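Local atomic coordinates of polyhedrin (Simulium ubiquitum cypovirus, PDB entry 5A9A), a protein that builds the crystalline lattice of cypovirus occlusion bodies (polyhedra), which probably embed virus particles and protect them outside the insect host. Residues N59-N63 against W64-L68; R138-G141 against P142-K146. All blocks are in the same frame, centred on the assembly; numbering follows the deposited sequence.

How the contacts relate
Contacts 1 and 2 lie at the ends of the two strands, 57-62 and 145-146, that are outermost within this chain in one antiparallel four-stranded sheet, with 170-176 and 120-124 between them. Contact 1 is the helix-like turn that follows strand 57-62, while contact 2 is the turn that leads into the short strand 145-146. Their centres are about 17 Å apart and their nearest atoms about 6 Å, so they do not touch. Ile199 of the second subunit packs on Asn59 of contact 1 and on Trp140 of contact 2. Contact 1 is the one near the nucleotide: the side chain of Trp64 comes within about 8 Å of the bound UTP. Contact 2 lies away from that pocket.

Contact 1 (N59-N63 against W64-L68); sequences NGYFN and WRDML
With chi1 at 64°, Asn63 tucks its amide between its own backbone N and carbonyl carbon, while Asp66 sets its carboxylate beside its own backbone N, anti to the carbonyl carbon (chi1 -67°). Each side chain then accepts the backbone N-H of the other residue. Asp66 N gives its hydrogen to Asn63 OD1 at 2.7 Å, almost in line with the carbonyl (167°), and Asn63 N reaches Asp66 OD2 at 3.0 Å from the anti side, tilted somewhat out of the carboxylate plane. This is the exchange of a capping box, although 64-67 is helical in its backbone angles without regular helix bonds. Asn63 OD1 and Asp66 OD2, both acceptors, are only 3.0 Å apart, a closeness that the two N-H groups pointing at these oxygens probably offset. A water donates to Asp66 OD2 at 2.7 Å and has a weak bond with Tyr61 OH. The Phe62 ring turns its edge to Asp66 O, with CD2 3.5 Å from it, and Phe62 CB lies 3.9 Å from Met67 SD. Asn63 ND2 bonds Arg202 O of the second subunit. Phe62 and Met67 pack onto strand 34-41, Phe62 also onto 47-54, and Trp64 and Arg65 lie against helix 76-87.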
loop_
_atom_site.group_PDB
_atom_site.type_symbol
_atom_site.label_atom_id
_atom_site.label_comp_id
_atom_site.label_asym_id
_atom_site.label_seq_id
_atom_site.Cartn_x
_atom_site.Cartn_y
_atom_site.Cartn_z
ATOM N N ASN A 59 -1.783 -9.832 -3.907
ATOM C CA ASN A 59 -3.056 -9.199 -4.198
ATOM C C ASN A 59 -2.838 -7.717 -4.448
ATOM O O ASN A 59 -1.755 -7.184 -4.204
ATOM C CB ASN A 59 -4.077 -9.433 -3.078
ATOM C CG ASN A 59 -3.672 -8.797 -1.767
ATOM O OD1 ASN A 59 -2.724 -8.016 -1.705
ATOM N ND2 ASN A 59 -4.403 -9.125 -0.706
ATOM N N GLY A 60 -3.870 -7.056 -4.951
ATOM C CA GLY A 60 -3.762 -5.662 -5.318
ATOM C C GLY A 60 -4.880 -5.300 -6.266
ATOM O O GLY A 60 -5.809 -6.084 -6.474
ATOM N N TYR A 61 -4.788 -4.115 -6.852
ATOM C CA TYR A 61 -5.850 -3.629 -7.711
ATOM C C TYR A 61 -5.336 -2.565 -8.659
ATOM O O TYR A 61 -4.248 -2.018 -8.480
ATOM C CB TYR A 61 -6.959 -3.013 -6.860
ATOM C CG TYR A 61 -6.506 -1.754 -6.155
ATOM C CD1 TYR A 61 -5.786 -1.822 -4.971
ATOM C CD2 TYR A 61 -6.780 -0.502 -6.684
ATOM C CE1 TYR A 61 -5.360 -0.679 -4.328
ATOM C CE2 TYR A 61 -6.361 0.649 -6.046
ATOM C CZ TYR A 61 -5.652 0.554 -4.869
ATOM O OH TYR A 61 -5.227 1.696 -4.227
ATOM N N PHE A 62 -6.141 -2.285 -9.673
ATOM C CA PHE A 62 -5.975 -1.102 -10.491
ATOM C C PHE A 62 -7.302 -0.371 -10.453
ATOM O O PHE A 62 -8.301 -0.897 -10.939
ATOM C CB PHE A 62 -5.646 -1.483 -11.935
ATOM C CG PHE A 62 -4.259 -2.025 -12.122
ATOM C CD1 PHE A 62 -3.928 -3.294 -11.672
ATOM C CD2 PHE A 62 -3.291 -1.270 -12.758
ATOM C CE1 PHE A 62 -2.653 -3.794 -11.847
ATOM C CE2 PHE A 62 -2.013 -1.768 -12.939
ATOM C CZ PHE A 62 -1.693 -3.030 -12.479
ATOM N N ASN A 63 -7.338 0.820 -9.864
ATOM C CA ASN A 63 -8.554 1.620 -9.929
ATOM C C ASN A 63 -8.684 2.114 -11.358
ATOM O O ASN A 63 -7.785 1.885 -12.166
ATOM C CB ASN A 63 -8.538 2.776 -8.922
ATOM C CG ASN A 63 -7.435 3.791 -9.191
ATOM O OD1 ASN A 63 -7.025 4.005 -10.331
ATOM N ND2 ASN A 63 -6.961 4.429 -8.129
ATOM N N TRP A 64 -9.788 2.775 -11.687
ATOM C CA TRP A 64 -10.027 3.146 -13.076
ATOM C C TRP A 64 -8.851 3.933 -13.653
ATOM O O TRP A 64 -8.375 3.639 -14.747
ATOM C CB TRP A 64 -11.311 3.959 -13.226
ATOM C CG TRP A 64 -11.584 4.297 -14.652
ATOM C CD1 TRP A 64 -12.297 3.556 -15.544
ATOM C CD2 TRP A 64 -11.119 5.447 -15.365
ATOM N NE1 TRP A 64 -12.312 4.175 -16.768
ATOM C CE2 TRP A 64 -11.596 5.339 -16.685
ATOM C CE3 TRP A 64 -10.349 6.560 -15.014
ATOM C CZ2 TRP A 64 -11.329 6.301 -17.656
ATOM C CZ3 TRP A 64 -10.089 7.518 -15.979
ATOM C CH2 TRP A 64 -10.579 7.382 -17.284
ATOM N N ARG A 65 -8.387 4.931 -12.908
ATOM C CA ARG A 65 -7.294 5.783 -13.361
ATOM C C ARG A 65 -6.025 4.972 -13.604
ATOM O O ARG A 65 -5.263 5.261 -14.525
ATOM C CB ARG A 65 -7.016 6.873 -12.325
ATOM C CG ARG A 65 -6.139 8.008 -12.829
ATOM C CD ARG A 65 -6.877 8.873 -13.843
ATOM N NE ARG A 65 -6.080 10.032 -14.240
ATOM C CZ ARG A 65 -6.448 11.301 -14.081
ATOM N NH1 ARG A 65 -7.627 11.606 -13.554
ATOM N NH2 ARG A 65 -5.636 12.274 -14.473
ATOM N N ASP A 66 -5.806 3.954 -12.774
ATOM C CA ASP A 66 -4.615 3.116 -12.879
ATOM C C ASP A 66 -4.572 2.326 -14.183
ATOM O O ASP A 66 -3.532 1.774 -14.539
ATOM C CB ASP A 66 -4.552 2.138 -11.700
ATOM C CG ASP A 66 -4.314 2.839 -10.371
ATOM O OD1 ASP A 66 -3.664 3.903 -10.370
ATOM O OD2 ASP A 66 -4.772 2.325 -9.327
ATOM N N MET A 67 -5.697 2.269 -14.889
ATOM C CA MET A 67 -5.791 1.478 -16.111
ATOM C C MET A 67 -5.117 2.179 -17.285
ATOM O O MET A 67 -4.708 1.529 -18.248
ATOM C CB MET A 67 -7.260 1.212 -16.467
ATOM C CG MET A 67 -8.060 0.474 -15.395
ATOM S SD MET A 67 -7.656 -1.281 -15.228
ATOM C CE MET A 67 -8.461 -1.969 -16.676
ATOM N N LEU A 68 -5.001 3.502 -17.205
ATOM C CA LEU A 68 -4.571 4.295 -18.352
ATOM C C LEU A 68 -3.099 4.089 -18.716
ATOM O O LEU A 68 -2.268 3.741 -17.876
ATOM C CB LEU A 68 -4.850 5.781 -18.120
ATOM C CG LEU A 68 -6.305 6.135 -17.802
ATOM C CD1 LEU A 68 -6.479 7.645 -17.764
ATOM C CD2 LEU A 68 -7.260 5.516 -18.814
HETATM O O HOH W 1 -3.714 2.601 -6.841
#

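Contact 2 (R138-G141 against P142-K146); sequences RAWG and PRCYK
A type I beta turn from Gly141 to Cys144, with Pro142 and Arg143 at its corners, brings the chain out of a long surface loop and into the edge strand 145-146. It is closed by Cys144 N, which donates to Gly141 O at 3.2 Å, a fairly straight bond (155°). Cys144 CB sits against the same oxygen, also 3.2 Å from Gly141 O, so N and CB of Cys144 lie side by side against this oxygen. At the first corner the pyrrolidine ring fixes the backbone of Pro142 near the phi that this kind of turn uses; although its CA-CB bond is directed away from the preceding segment, CB still touches Gly141 C.

The side-chain part of the contact is a sulfur-aromatic pair across the turn. Cys144 swings SG away from its own N (chi1 -167°), and this carries the sulfur to the benzo part of the Trp140 indole, with SG 3.8 Å from Trp140 CE3. SG is 4.8 Å from the centroid of that six-membered ring and 52° off its normal, an oblique approach. Both side chains rest on Arg120 and Glu122 of strand 120-124. The indole also makes a cation-pi contact with Lys172, and Trp140 NE1 bonds Asn197 OD1 of the second subunit, so the residue just before the turn is in contact with the neighbouring subunit. Gly141 N is bonded to Glu122 OE2. On its carbonyl side Gly141 has a further partner besides Cys144: a water donates to Gly141 O at 2.9 Å and accepts from Lys146 NZ, likewise at 2.9 Å, bridging the start of the turn to the bent lysine chain.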
loop_
_atom_site.group_PDB
_atom_site.type_symbol
_atom_site.label_atom_id
_atom_site.label_comp_id
_atom_site.label_asym_id
_atom_site.label_seq_id
_atom_site.Cartn_x
_atom_site.Cartn_y
_atom_site.Cartn_z
ATOM N N ARG A 138 -19.536 -7.505 -2.668
ATOM C CA ARG A 138 -18.799 -8.342 -1.729
ATOM C C ARG A 138 -17.317 -8.344 -2.092
ATOM O O ARG A 138 -16.906 -7.716 -3.071
ATOM C CB ARG A 138 -19.337 -9.780 -1.743
ATOM C CG ARG A 138 -20.623 -9.991 -0.947
ATOM C CD ARG A 138 -21.869 -9.624 -1.742
ATOM N NE ARG A 138 -23.090 -9.903 -0.989
ATOM C CZ ARG A 138 -23.656 -9.060 -0.130
ATOM N NH1 ARG A 138 -23.116 -7.865 0.094
ATOM N NH2 ARG A 138 -24.769 -9.407 0.503
ATOM N N ALA A 139 -16.515 -9.046 -1.299
ATOM C CA ALA A 139 -15.099 -9.201 -1.606
ATOM C C ALA A 139 -14.946 -9.668 -3.047
ATOM O O ALA A 139 -14.180 -9.093 -3.823
ATOM C CB ALA A 139 -14.456 -10.200 -0.656
ATOM N N TRP A 140 -15.688 -10.715 -3.398
ATOM C CA TRP A 140 -15.681 -11.243 -4.757
ATOM C C TRP A 140 -17.102 -11.593 -5.183
ATOM O O TRP A 140 -17.947 -11.907 -4.346
ATOM C CB TRP A 140 -14.783 -12.478 -4.836
ATOM C CG TRP A 140 -13.423 -12.246 -4.260
ATOM C CD1 TRP A 140 -12.968 -12.655 -3.039
ATOM C CD2 TRP A 140 -12.339 -11.542 -4.878
ATOM N NE1 TRP A 140 -11.665 -12.249 -2.859
ATOM C CE2 TRP A 140 -11.256 -11.562 -3.974
ATOM C CE3 TRP A 140 -12.180 -10.891 -6.107
ATOM C CZ2 TRP A 140 -10.032 -10.955 -4.259
ATOM C CZ3 TRP A 140 -10.962 -10.291 -6.391
ATOM C CH2 TRP A 140 -9.903 -10.329 -5.469
ATOM N N GLY A 141 -17.359 -11.543 -6.487
ATOM C CA GLY A 141 -18.699 -11.755 -7.008
ATOM C C GLY A 141 -18.815 -12.971 -7.909
ATOM O O GLY A 141 -17.841 -13.698 -8.118
ATOM N N PRO A 142 -20.017 -13.195 -8.461
ATOM C CA PRO A 142 -20.324 -14.357 -9.304
ATOM C C PRO A 142 -19.676 -14.310 -10.691
ATOM O O PRO A 142 -19.694 -15.320 -11.395
ATOM C CB PRO A 142 -21.852 -14.307 -9.427
ATOM C CG PRO A 142 -22.213 -12.886 -9.189
ATOM C CD PRO A 142 -21.197 -12.343 -8.232
ATOM N N ARG A 143 -19.116 -13.165 -11.073
ATOM C CA ARG A 143 -18.467 -13.024 -12.376
ATOM C C ARG A 143 -16.946 -13.053 -12.240
ATOM O O ARG A 143 -16.219 -12.777 -13.196
ATOM C CB ARG A 143 -18.906 -11.723 -13.048
ATOM C CG ARG A 143 -20.393 -11.668 -13.353
ATOM C CD ARG A 143 -20.871 -10.245 -13.608
ATOM N NE ARG A 143 -20.983 -9.942 -15.033
ATOM C CZ ARG A 143 -20.098 -9.232 -15.730
ATOM N NH1 ARG A 143 -19.014 -8.734 -15.145
ATOM N NH2 ARG A 143 -20.301 -9.014 -17.024
ATOM N N CYS A 144 -16.475 -13.388 -11.046
ATOM C CA CYS A 144 -15.048 -13.458 -10.764
ATOM C C CYS A 144 -14.368 -14.572 -11.556
ATOM O O CYS A 144 -14.918 -15.663 -11.693
ATOM C CB CYS A 144 -14.846 -13.699 -9.265
ATOM S SG CYS A 144 -13.167 -13.459 -8.686
ATOM N N TYR A 145 -13.176 -14.294 -12.081
ATOM C CA TYR A 145 -12.353 -15.329 -12.704
ATOM C C TYR A 145 -11.704 -16.185 -11.621
ATOM O O TYR A 145 -11.293 -15.669 -10.582
ATOM C CB TYR A 145 -11.250 -14.714 -13.572
ATOM C CG TYR A 145 -11.717 -14.087 -14.866
ATOM C CD1 TYR A 145 -12.242 -12.800 -14.893
ATOM C CD2 TYR A 145 -11.602 -14.771 -16.074
ATOM C CE1 TYR A 145 -12.659 -12.220 -16.083
ATOM C CE2 TYR A 145 -12.016 -14.200 -17.264
ATOM C CZ TYR A 145 -12.539 -12.926 -17.264
ATOM O OH TYR A 145 -12.946 -12.352 -18.447
ATOM N N LYS A 146 -11.602 -17.488 -11.872
ATOM C CA LYS A 146 -10.972 -18.404 -10.926
ATOM C C LYS A 146 -9.724 -19.038 -11.542
ATOM O O LYS A 146 -9.486 -18.926 -12.743
ATOM C CB LYS A 146 -11.959 -19.495 -10.497
ATOM C CG LYS A 146 -13.320 -18.968 -10.044
ATOM C CD LYS A 146 -13.240 -18.242 -8.706
ATOM C CE LYS A 146 -14.521 -17.464 -8.422
ATOM N NZ LYS A 146 -15.736 -18.332 -8.398
HETATM O O HOH W 2 -17.944 -16.622 -7.820
#